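Local coordinates for trypsin-resistant surface T6 protein (Streptococcus pyogenes serotype M6, PDB 4P0D) that probably forms, as the backbone pilin, the shaft of a pilus attached to the cell wall of this Gram-positive pathogen, at residues Gly29-Asn32 / Ser37-Asn40; Ala98-Ala103 / Arg107-Ile112; Lys325-Ser330 / Lys379-Asn384; Ile431-Ser434 / Arg438-Gly441. The protein carries 1 engineered substitution. One frame throughout, in Å; residues are numbered along the deposited sequence.

Contact 1: residues Gly29-Asn32 / Ser37-Asn40; sequences GVYN and SFIN
Tyr-31 sets its CG anti to its own carbonyl carbon (chi1 -64°), while Phe-38 sets its CG anti to its backbone N (chi1 176°), and the rings converge on one face of a beta hairpin. They form a T-shaped pair, the edge of Phe-38 turned to the face of Tyr-31, with ring centroids 5.6 Å apart. Phe-38 CD1 does the touching, lying near the rim of the tyrosine ring, 4.1 Å from Tyr-31 CZ. The next carbon along, Phe-38 CE1, brings the ring edge to Gly-29, whose CA lies close to the ring plane.

Beneath the rings the backbone pairing slips by one residue. Val-30 O receives Ile-39 N at 2.7 Å and, weakly, Asn-40 N at 3.4 Å. Both Ile-39 and Asn-40 thus stand opposite Val-30, a classic beta bulge. Val-30 N adds a short, nearly straight bond of 2.6 Å to Asn-40 O. On the face away from the rings, Asn-40 OD1 comes alongside Val-30, 3.2 Å from Val-30 CG2, whereas Ile-39 bends its CD1 over the Tyr-31 to Asn-32 peptide.

Near the turn, Asn-32 N bonds to Ser-37 O at 2.9 Å. Ser-37 N returns a weak bond to Asn-32 OD1, which also accepts from Gly-35 N within the turn. The tyrosine hydroxyl is engaged farther out, by Tyr-118 OH and Ala-93 N. Aromatic packing on one face and polar bonding at the turn therefore hold a hairpin end at the protein surface, with the bulge's extra residue absorbed by a carbonyl that takes one N-H firmly and a second weakly.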
loop_
_atom_site.group_PDB
_atom_site.type_symbol
_atom_site.label_atom_id
_atom_site.label_comp_id
_atom_site.label_asym_id
_atom_site.label_seq_id
_atom_site.Cartn_x
_atom_site.Cartn_y
_atom_site.Cartn_z
ATOM N N GLY A 29 11.509 34.670 32.997
ATOM C CA GLY A 29 12.594 35.196 33.827
ATOM C C GLY A 29 12.057 36.277 34.762
ATOM O O GLY A 29 11.446 37.251 34.303
ATOM N N VAL A 30 12.275 36.110 36.066
ATOM C CA VAL A 30 11.831 37.107 37.050
ATOM C C VAL A 30 13.000 37.988 37.452
ATOM O O VAL A 30 14.021 37.510 37.942
ATOM C CB VAL A 30 11.230 36.465 38.323
ATOM C CG1 VAL A 30 10.554 37.527 39.199
ATOM C CG2 VAL A 30 10.229 35.393 37.955
ATOM N N TYR A 31 12.832 39.289 37.251
ATOM C CA TYR A 31 13.821 40.254 37.657
ATOM C C TYR A 31 13.276 41.070 38.844
ATOM O O TYR A 31 12.074 41.025 39.140
ATOM C CB TYR A 31 14.132 41.173 36.477
ATOM C CG TYR A 31 14.769 40.503 35.263
ATOM C CD1 TYR A 31 14.010 39.762 34.342
ATOM C CD2 TYR A 31 16.132 40.649 35.012
ATOM C CE1 TYR A 31 14.608 39.168 33.223
ATOM C CE2 TYR A 31 16.734 40.071 33.906
ATOM C CZ TYR A 31 15.986 39.330 33.013
ATOM O OH TYR A 31 16.654 38.780 31.940
ATOM N N ASN A 32 14.167 41.793 39.517
ATOM C CA ASN A 32 13.806 42.701 40.620
ATOM C C ASN A 32 13.015 43.937 40.196
ATOM O O ASN A 32 12.883 44.229 39.005
ATOM C CB ASN A 32 15.060 43.114 41.399
ATOM C CG ASN A 32 15.951 44.086 40.630
ATOM O OD1 ASN A 32 15.729 44.384 39.450
ATOM N ND2 ASN A 32 16.962 44.598 41.307
ATOM N N SER A 37 18.483 43.263 38.170
ATOM C CA SER A 37 18.924 42.042 38.820
ATOM C C SER A 37 18.008 40.871 38.440
ATOM O O SER A 37 16.788 41.016 38.425
ATOM C CB SER A 37 18.905 42.245 40.345
ATOM O OG SER A 37 19.560 41.184 41.012
ATOM N N PHE A 38 18.602 39.722 38.133
ATOM C CA PHE A 38 17.860 38.502 37.803
ATOM C C PHE A 38 17.629 37.654 39.049
ATOM O O PHE A 38 18.577 37.277 39.746
ATOM C CB PHE A 38 18.632 37.650 36.784
ATOM C CG PHE A 38 17.964 36.334 36.471
ATOM C CD1 PHE A 38 16.797 36.298 35.721
ATOM C CD2 PHE A 38 18.494 35.135 36.937
ATOM C CE1 PHE A 38 16.171 35.092 35.433
ATOM C CE2 PHE A 38 17.874 33.923 36.649
ATOM C CZ PHE A 38 16.709 33.904 35.890
ATOM N N ILE A 39 16.372 37.295 39.284
ATOM C CA ILE A 39 15.988 36.543 40.477
ATOM C C ILE A 39 15.928 35.034 40.182
ATOM O O ILE A 39 16.764 34.260 40.663
ATOM C CB ILE A 39 14.629 37.064 41.019
ATOM C CG1 ILE A 39 14.647 38.603 41.119
ATOM C CG2 ILE A 39 14.289 36.433 42.369
ATOM C CD1 ILE A 39 13.477 39.194 41.890
ATOM N N ASN A 40 14.944 34.627 39.377
ATOM C CA ASN A 40 14.695 33.213 39.101
ATOM C C ASN A 40 13.762 33.058 37.903
ATOM O O ASN A 40 13.338 34.047 37.294
ATOM C CB ASN A 40 14.078 32.531 40.341
ATOM C CG ASN A 40 12.680 33.046 40.662
ATOM O OD1 ASN A 40 12.235 34.045 40.111
ATOM N ND2 ASN A 40 11.979 32.354 41.561
#

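Contact 2: residues Ala98-Ala103 / Arg107-Ile112; sequences ALLTGA and RTYNPI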
loop_
_atom_site.group_PDB
_atom_site.type_symbol
_atom_site.label_atom_id
_atom_site.label_comp_id
_atom_site.label_asym_id
_atom_site.label_seq_id
_atom_site.Cartn_x
_atom_site.Cartn_y
_atom_site.Cartn_z
ATOM N N ALA A 98 10.073 23.965 21.981
ATOM C CA ALA A 98 9.850 24.108 20.553
ATOM C C ALA A 98 9.252 22.820 20.006
ATOM O O ALA A 98 9.742 21.731 20.314
ATOM C CB ALA A 98 11.157 24.449 19.856
ATOM N N LEU A 99 8.173 22.950 19.239
ATOM C CA LEU A 99 7.610 21.849 18.466
ATOM C C LEU A 99 7.742 22.117 16.956
ATOM O O LEU A 99 7.379 23.208 16.452
ATOM C CB LEU A 99 6.139 21.596 18.817
ATOM C CG LEU A 99 5.851 21.236 20.287
ATOM C CD1 LEU A 99 4.347 21.083 20.502
ATOM C CD2 LEU A 99 6.586 19.974 20.730
ATOM N N LEU A 100 8.245 21.104 16.253
ATOM C CA LEU A 100 8.369 21.133 14.796
ATOM C C LEU A 100 7.323 20.175 14.212
ATOM O O LEU A 100 7.364 18.958 14.489
ATOM C CB LEU A 100 9.785 20.729 14.367
ATOM C CG LEU A 100 10.936 21.640 14.839
ATOM C CD1 LEU A 100 11.510 21.183 16.177
ATOM C CD2 LEU A 100 12.060 21.663 13.813
ATOM N N THR A 101 6.382 20.724 13.446
ATOM C CA THR A 101 5.203 19.980 12.971
ATOM C C THR A 101 5.031 20.175 11.480
ATOM O O THR A 101 5.639 21.062 10.892
ATOM C CB THR A 101 3.896 20.483 13.623
ATOM O OG1 THR A 101 3.788 21.895 13.438
ATOM C CG2 THR A 101 3.868 20.182 15.083
ATOM N N GLY A 102 4.226 19.304 10.871
ATOM C CA GLY A 102 3.835 19.430 9.476
ATOM C C GLY A 102 4.918 19.383 8.404
ATOM O O GLY A 102 4.716 19.926 7.330
ATOM N N ALA A 103 6.059 18.760 8.678
ATOM C CA ALA A 103 7.112 18.611 7.657
ATOM C C ALA A 103 6.501 17.974 6.421
ATOM O O ALA A 103 5.757 16.985 6.522
ATOM C CB ALA A 103 8.270 17.766 8.175
ATOM N N ARG A 107 8.292 13.556 7.888
ATOM C CA ARG A 107 9.067 13.248 9.067
ATOM C C ARG A 107 8.390 13.721 10.340
ATOM O O ARG A 107 7.521 14.599 10.334
ATOM C CB ARG A 107 10.513 13.749 8.968
ATOM C CG ARG A 107 10.746 15.232 9.129
ATOM C CD ARG A 107 12.238 15.534 8.934
ATOM N NE ARG A 107 12.752 14.889 7.741
ATOM C CZ ARG A 107 13.655 13.907 7.679
ATOM N NH1 ARG A 107 14.263 13.382 8.753
ATOM N NH2 ARG A 107 13.945 13.435 6.483
ATOM N N THR A 108 8.803 13.101 11.433
ATOM C CA THR A 108 8.268 13.405 12.755
ATOM C C THR A 108 9.431 13.709 13.684
ATOM O O THR A 108 10.468 13.038 13.631
ATOM C CB THR A 108 7.383 12.256 13.310
ATOM O OG1 THR A 108 6.892 12.616 14.605
ATOM C CG2 THR A 108 8.134 10.955 13.426
ATOM N N TYR A 109 9.246 14.735 14.518
ATOM C CA TYR A 109 10.310 15.338 15.318
ATOM C C TYR A 109 10.066 15.129 16.805
ATOM O O TYR A 109 8.920 15.092 17.239
ATOM C CB TYR A 109 10.327 16.863 15.085
ATOM C CG TYR A 109 11.045 17.326 13.844
ATOM C CD1 TYR A 109 12.392 17.656 13.889
ATOM C CD2 TYR A 109 10.375 17.479 12.630
ATOM C CE1 TYR A 109 13.063 18.110 12.753
ATOM C CE2 TYR A 109 11.046 17.927 11.491
ATOM C CZ TYR A 109 12.379 18.246 11.566
ATOM O OH TYR A 109 13.054 18.717 10.437
ATOM N N ASN A 110 11.149 14.995 17.572
ATOM C CA ASN A 110 11.063 15.079 19.017
ATOM C C ASN A 110 10.890 16.548 19.418
ATOM O O ASN A 110 11.281 17.452 18.659
ATOM C CB ASN A 110 12.318 14.544 19.700
ATOM C CG ASN A 110 12.570 13.053 19.447
ATOM O OD1 ASN A 110 11.692 12.284 19.037
ATOM N ND2 ASN A 110 13.793 12.648 19.707
ATOM N N PRO A 111 10.331 16.785 20.616
ATOM C CA PRO A 111 10.251 18.139 21.220
ATOM C C PRO A 111 11.630 18.696 21.584
ATOM O O PRO A 111 12.552 17.928 21.795
ATOM C CB PRO A 111 9.448 17.920 22.494
ATOM C CG PRO A 111 8.943 16.527 22.458
ATOM C CD PRO A 111 9.791 15.747 21.511
ATOM N N ILE A 112 11.768 20.011 21.658
ATOM C CA ILE A 112 13.036 20.634 22.040
ATOM C C ILE A 112 12.816 21.616 23.181
ATOM O O ILE A 112 11.843 22.370 23.184
ATOM C CB ILE A 112 13.721 21.359 20.866
ATOM C CG1 ILE A 112 13.904 20.415 19.675
ATOM C CG2 ILE A 112 15.090 21.887 21.301
ATOM C CD1 ILE A 112 14.380 21.111 18.409
HETATM O O HOH W 1 8.956 18.785 17.809
HETATM O O HOH W 2 6.838 16.622 13.941
HETATM O O HOH W 3 5.408 15.217 8.595
HETATM O O HOH W 4 7.255 17.254 11.001
#
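Ala-98 and Ile-112 exchange two backbone hydrogen bonds, Ala-98 N to Ile-112 O at 2.7 Å and Ile-112 N to Ala-98 O at 3.0 Å, as an antiparallel hydrogen-bonded pair. Beyond them the chains draw apart and water takes over. One water accepts from Leu-100 N, 2.9 Å from its oxygen, and donates to Asn-110 O; a second donates to Leu-100 O and accepts from Tyr-109 N. Two more join Ala-103 to Arg-107, both donating to Arg-107 O, one receiving Ala-103 N and the other also donating a hydrogen bond to Ala-103 O. Bridged this way, these inward-facing N-H and C=O groups find partners although the chains are too far apart for direct bonds.

On the face that carries Tyr-109 and Leu-100, side chains close the distance. Leu-100 lays its CB over the face of Tyr-109 in a CH-pi contact, 3.9 Å from the ring centroid and 22° off its normal. Its CG, anti to the carbonyl carbon (chi1 -62°), carries the methyls along the ring: CD2 reaches Tyr-109 CE1 at 3.8 Å, and CD1 meets Ile-112 CD1 at 3.6 Å. Ala-103 CB stands at the tyrosine edge and also lies 3.7 Å from Arg-107 CG. Tyr-109 OH bonds to Glu-16 O, and the guanidinium of Arg-107 forms a salt bridge with Asp-105 through NE. On the opposite face, beneath helix 56-68, Leu-99 CD2 touches Pro-111 CB at 3.9 Å.

The whole is a beta hairpin of the Ig-like domain, paired directly at one end and water-linked toward the turn, flanked by strands 20-31 and 139-155.

Contact 3: residues Lys325-Ser330 / Lys379-Asn384; sequences KVDSVS and KGYSLN
Lys-325 opens its segment two residues before Asp-327, the residue that meets Tyr-381 across the contact. Its NZ is covalently linked to CG of Asn-479, an intramolecular isopeptide bond of the kind found in Gram-positive pilins, so the strand is tied to strand 470-479 by a side-chain bond. Val-326 follows, held by backbone hydrogen bonds to Ile-477 and Asn-479.

Asp-327 carries the contact. With CG anti to the backbone N (chi1 175°), the carboxylate swings out to the tyrosine, and Tyr-381 OH donates to Asp-327 OD2 at 2.6 Å, where it meets the lone pair that points away from OD1. OD2 lies at the ring edge, near its plane, and 3.1 Å from Tyr-381 CE2. The carboxylate is turned almost square to the ring, the planes 82° apart, so the two groups meet through one oxygen and the phenol end without stacking.

The other oxygen serves the chain beyond. Val-329 N and Ser-330 N each reach Asp-327 OD1 at 2.8 Å, approaching from opposite faces of the carboxylate plane. The first bond makes an Asx turn and the second an Asx motif, and together they tie the carboxylate to the turn that runs from Asp-327 to Ser-330. Three donors thus share its two oxygens, which would be expected to favour the charged form. Ser-330 OG is hydrogen-bonded to Thr-332 OG1.

Within the prealbumin-like domain, Asp-327 ends strand 320-327, the middle strand of a mixed three-stranded sheet beside strands 359-361 and 470-479. Tyr-381, in the same domain, belongs to the loop between strands 368-376 and 388-392, and packs on Asn-479 and Leu-334.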
loop_
_atom_site.group_PDB
_atom_site.type_symbol
_atom_site.label_atom_id
_atom_site.label_comp_id
_atom_site.label_asym_id
_atom_site.label_seq_id
_atom_site.Cartn_x
_atom_site.Cartn_y
_atom_site.Cartn_z
ATOM N N LYS A 325 -12.368 -15.727 -37.016
ATOM C CA LYS A 325 -12.560 -16.927 -37.806
ATOM C C LYS A 325 -13.242 -16.585 -39.125
ATOM O O LYS A 325 -14.307 -15.971 -39.116
ATOM C CB LYS A 325 -13.431 -17.907 -37.023
ATOM C CG LYS A 325 -13.471 -19.307 -37.601
ATOM C CD LYS A 325 -12.055 -19.826 -37.845
ATOM C CE LYS A 325 -12.061 -21.266 -38.307
ATOM N NZ LYS A 325 -12.616 -21.384 -39.676
ATOM N N VAL A 326 -12.647 -16.999 -40.248
ATOM C CA VAL A 326 -13.213 -16.682 -41.565
ATOM C C VAL A 326 -13.165 -17.871 -42.525
ATOM O O VAL A 326 -12.425 -18.832 -42.303
ATOM C CB VAL A 326 -12.496 -15.487 -42.227
ATOM C CG1 VAL A 326 -12.583 -14.249 -41.346
ATOM C CG2 VAL A 326 -11.043 -15.812 -42.567
ATOM N N ASP A 327 -13.972 -17.783 -43.587
ATOM C CA ASP A 327 -13.939 -18.738 -44.700
ATOM C C ASP A 327 -12.627 -18.566 -45.459
ATOM O O ASP A 327 -12.220 -17.440 -45.794
ATOM C CB ASP A 327 -15.128 -18.477 -45.619
ATOM C CG ASP A 327 -15.111 -19.345 -46.874
ATOM O OD1 ASP A 327 -14.325 -19.046 -47.816
ATOM O OD2 ASP A 327 -15.897 -20.310 -46.918
ATOM N N SER A 328 -11.955 -19.674 -45.740
ATOM C CA SER A 328 -10.616 -19.614 -46.336
ATOM C C SER A 328 -10.538 -18.886 -47.699
ATOM O O SER A 328 -9.470 -18.389 -48.071
ATOM C CB SER A 328 -10.058 -21.025 -46.498
ATOM O OG SER A 328 -10.887 -21.778 -47.367
ATOM N N VAL A 329 -11.642 -18.852 -48.447
ATOM C CA VAL A 329 -11.667 -18.191 -49.768
ATOM C C VAL A 329 -12.317 -16.815 -49.735
ATOM O O VAL A 329 -11.721 -15.825 -50.160
ATOM C CB VAL A 329 -12.436 -19.048 -50.792
ATOM C CG1 VAL A 329 -12.575 -18.308 -52.121
ATOM C CG2 VAL A 329 -11.739 -20.390 -50.974
ATOM N N SER A 330 -13.555 -16.764 -49.260
ATOM C CA SER A 330 -14.329 -15.524 -49.241
ATOM C C SER A 330 -13.902 -14.533 -48.149
ATOM O O SER A 330 -14.255 -13.349 -48.210
ATOM C CB SER A 330 -15.797 -15.860 -49.036
ATOM O OG SER A 330 -15.992 -16.480 -47.784
ATOM N N LYS A 379 -20.541 -24.979 -38.617
ATOM C CA LYS A 379 -21.354 -25.843 -39.469
ATOM C C LYS A 379 -21.083 -25.492 -40.935
ATOM O O LYS A 379 -21.034 -24.312 -41.299
ATOM C CB LYS A 379 -22.847 -25.675 -39.154
ATOM N N GLY A 380 -20.875 -26.524 -41.757
ATOM C CA GLY A 380 -20.556 -26.340 -43.176
ATOM C C GLY A 380 -19.065 -26.282 -43.474
ATOM O O GLY A 380 -18.670 -26.121 -44.639
ATOM N N TYR A 381 -18.232 -26.452 -42.439
ATOM C CA TYR A 381 -16.775 -26.359 -42.595
ATOM C C TYR A 381 -16.061 -27.578 -42.050
ATOM O O TYR A 381 -16.527 -28.215 -41.122
ATOM C CB TYR A 381 -16.248 -25.068 -41.930
ATOM C CG TYR A 381 -16.625 -23.852 -42.741
ATOM C CD1 TYR A 381 -17.906 -23.319 -42.682
ATOM C CD2 TYR A 381 -15.714 -23.274 -43.622
ATOM C CE1 TYR A 381 -18.263 -22.232 -43.460
ATOM C CE2 TYR A 381 -16.066 -22.187 -44.406
ATOM C CZ TYR A 381 -17.335 -21.666 -44.315
ATOM O OH TYR A 381 -17.670 -20.586 -45.099
ATOM N N SER A 382 -14.919 -27.897 -42.639
ATOM C CA SER A 382 -14.063 -28.935 -42.104
ATOM C C SER A 382 -13.255 -28.338 -40.950
ATOM O O SER A 382 -12.965 -27.132 -40.920
ATOM C CB SER A 382 -13.172 -29.547 -43.199
ATOM O OG SER A 382 -12.071 -28.716 -43.513
ATOM N N LEU A 383 -12.946 -29.182 -39.977
ATOM C CA LEU A 383 -12.153 -28.793 -38.826
ATOM C C LEU A 383 -10.741 -28.369 -39.250
ATOM O O LEU A 383 -10.062 -29.095 -39.971
ATOM C CB LEU A 383 -12.094 -29.953 -37.829
ATOM C CG LEU A 383 -11.349 -29.747 -36.508
ATOM C CD1 LEU A 383 -12.039 -28.705 -35.640
ATOM C CD2 LEU A 383 -11.255 -31.084 -35.778
ATOM N N ASN A 384 -10.316 -27.185 -38.809
ATOM C CA ASN A 384 -8.938 -26.746 -38.989
ATOM C C ASN A 384 -8.077 -27.384 -37.911
ATOM O O ASN A 384 -8.243 -27.084 -36.728
ATOM C CB ASN A 384 -8.847 -25.225 -38.901
ATOM C CG ASN A 384 -7.492 -24.689 -39.315
ATOM O OD1 ASN A 384 -6.476 -25.389 -39.272
ATOM N ND2 ASN A 384 -7.466 -23.419 -39.704
#

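Contact 4: residues Ile431-Ser434 / Arg438-Gly441; sequences IFYS and RPTG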
loop_
_atom_site.group_PDB
_atom_site.type_symbol
_atom_site.label_atom_id
_atom_site.label_comp_id
_atom_site.label_asym_id
_atom_site.label_seq_id
_atom_site.Cartn_x
_atom_site.Cartn_y
_atom_site.Cartn_z
ATOM N N ILE A 431 -14.125 -19.868 -5.237
ATOM C CA ILE A 431 -13.068 -19.119 -5.924
ATOM C C ILE A 431 -12.331 -20.009 -6.928
ATOM O O ILE A 431 -11.979 -21.153 -6.612
ATOM C CB ILE A 431 -12.062 -18.533 -4.902
ATOM C CG1 ILE A 431 -12.794 -17.620 -3.908
ATOM C CG2 ILE A 431 -10.942 -17.769 -5.602
ATOM C CD1 ILE A 431 -11.883 -16.926 -2.919
ATOM N N PHE A 432 -12.090 -19.469 -8.131
ATOM C CA PHE A 432 -11.318 -20.166 -9.160
ATOM C C PHE A 432 -9.804 -19.991 -8.986
ATOM O O PHE A 432 -9.294 -18.864 -8.847
ATOM C CB PHE A 432 -11.701 -19.708 -10.570
ATOM C CG PHE A 432 -10.891 -20.373 -11.655
ATOM C CD1 PHE A 432 -11.141 -21.688 -12.012
ATOM C CD2 PHE A 432 -9.869 -19.699 -12.296
ATOM C CE1 PHE A 432 -10.393 -22.312 -12.994
ATOM C CE2 PHE A 432 -9.112 -20.319 -13.285
ATOM C CZ PHE A 432 -9.366 -21.625 -13.630
ATOM N N TYR A 433 -9.092 -21.118 -9.040
ATOM C CA TYR A 433 -7.639 -21.145 -9.020
ATOM C C TYR A 433 -7.156 -21.857 -10.248
ATOM O O TYR A 433 -7.697 -22.899 -10.616
ATOM C CB TYR A 433 -7.124 -21.940 -7.819
ATOM C CG TYR A 433 -7.458 -21.305 -6.508
ATOM C CD1 TYR A 433 -8.722 -21.450 -5.951
ATOM C CD2 TYR A 433 -6.523 -20.541 -5.835
ATOM C CE1 TYR A 433 -9.049 -20.848 -4.756
ATOM C CE2 TYR A 433 -6.826 -19.954 -4.624
ATOM C CZ TYR A 433 -8.096 -20.103 -4.100
ATOM O OH TYR A 433 -8.396 -19.501 -2.905
ATOM N N SER A 434 -6.071 -21.361 -10.811
ATOM C CA SER A 434 -5.436 -22.001 -11.944
ATOM C C SER A 434 -4.748 -23.284 -11.477
ATOM O O SER A 434 -4.548 -23.506 -10.283
ATOM C CB SER A 434 -4.411 -21.065 -12.558
ATOM O OG SER A 434 -3.327 -20.866 -11.669
ATOM N N ARG A 438 -2.890 -24.344 -7.521
ATOM C CA ARG A 438 -3.700 -25.339 -6.805
ATOM C C ARG A 438 -3.585 -25.148 -5.288
ATOM O O ARG A 438 -2.476 -25.255 -4.745
ATOM C CB ARG A 438 -3.247 -26.749 -7.193
ATOM C CG ARG A 438 -4.067 -27.848 -6.540
ATOM C CD ARG A 438 -3.492 -29.202 -6.870
ATOM N NE ARG A 438 -4.347 -30.306 -6.433
ATOM C CZ ARG A 438 -4.172 -31.568 -6.828
ATOM N NH1 ARG A 438 -3.188 -31.890 -7.661
ATOM N NH2 ARG A 438 -4.996 -32.516 -6.400
ATOM N N PRO A 439 -4.712 -24.815 -4.613
ATOM C CA PRO A 439 -4.660 -24.535 -3.192
ATOM C C PRO A 439 -4.794 -25.802 -2.364
ATOM O O PRO A 439 -5.120 -26.872 -2.893
ATOM C CB PRO A 439 -5.882 -23.630 -2.977
ATOM C CG PRO A 439 -6.883 -24.159 -3.955
ATOM C CD PRO A 439 -6.082 -24.611 -5.149
ATOM N N THR A 440 -4.530 -25.674 -1.074
ATOM C CA THR A 440 -4.642 -26.792 -0.148
ATOM C C THR A 440 -6.072 -26.897 0.401
ATOM O O THR A 440 -6.855 -25.956 0.292
ATOM C CB THR A 440 -3.666 -26.598 1.021
ATOM O OG1 THR A 440 -4.004 -25.402 1.729
ATOM C CG2 THR A 440 -2.251 -26.461 0.499
ATOM N N GLY A 441 -6.403 -28.042 0.996
ATOM C CA GLY A 441 -7.732 -28.270 1.588
ATOM C C GLY A 441 -8.309 -29.569 1.070
ATOM O O GLY A 441 -7.910 -30.039 0.010
#
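Pro-439 lies over one face of the Tyr-433 ring in a CH-pi contact. Its CG sits 3.8 Å from the ring centroid and only 10° off the normal, almost directly above the centre. The neighbouring ring carbons spread across the same face: Pro-439 CD is 3.8 Å from Tyr-433 CG, while Pro-439 CB is 4.1 Å from Tyr-433 CE2. CD also lies 3.9 Å from Tyr-433 CB, so the proline reaches back to the root of the side chain. CG anti to the carbonyl carbon (chi1 -65°) directs the tyrosine side chain, and chi2 of 80° turns its face to the returning loop. The tyrosine-proline contact is apolar, and no direct hydrogen bond joins the segments; Ser-434 O and Arg-438 N come close, but at a poor angle.

Tyr-433 belongs to strand 431-434, an outermost strand of a four-stranded antiparallel sheet in the order 409-411, 445-451, 425-428, 431-434. Pro-439 lies in the loop that leads from this edge strand back toward strand 445-451, so the proline-aromatic contact folds the connection onto the sheet. This small sheet falls in the chain between strands 388-392 and 470-479, consistent with an extension from the C-terminal part of the molecule.

Backbone bonds to Trp-426 fix Tyr-433 in the sheet, and its side chain also rests on Val-264 of strand 258-265. Ser-434 is bonded through its backbone to Gly-169, in a remote part of the chain; its OG has weak bonds to Gly-169 O and Ser-437 N. The loop is held in turn by Trp-426, Lys-428 and Val-444, which pack around Pro-439, and Lys-428 NZ donates to Thr-440 O.

Overall arrangement
The four contacts are spread along an elongated chain and none touches another. Contacts 1 and 2 belong to the same Ig-like domain and are joined through strands 20-31 and 94-101, which pair with each other; their centres are 31 Å apart. The bound calcium ion, at Ser-82 and Thr-85, lies about 11 Å from the side chain of Leu-100 in contact 2, too far for that side chain to bind it. Contacts 3 and 4 lie on the other side of the chain's centre, their own centres 38 Å apart and their nearest atoms about 23 Å. From contact 1 to contact 3, beside the isopeptide link, the centres span 105 Å.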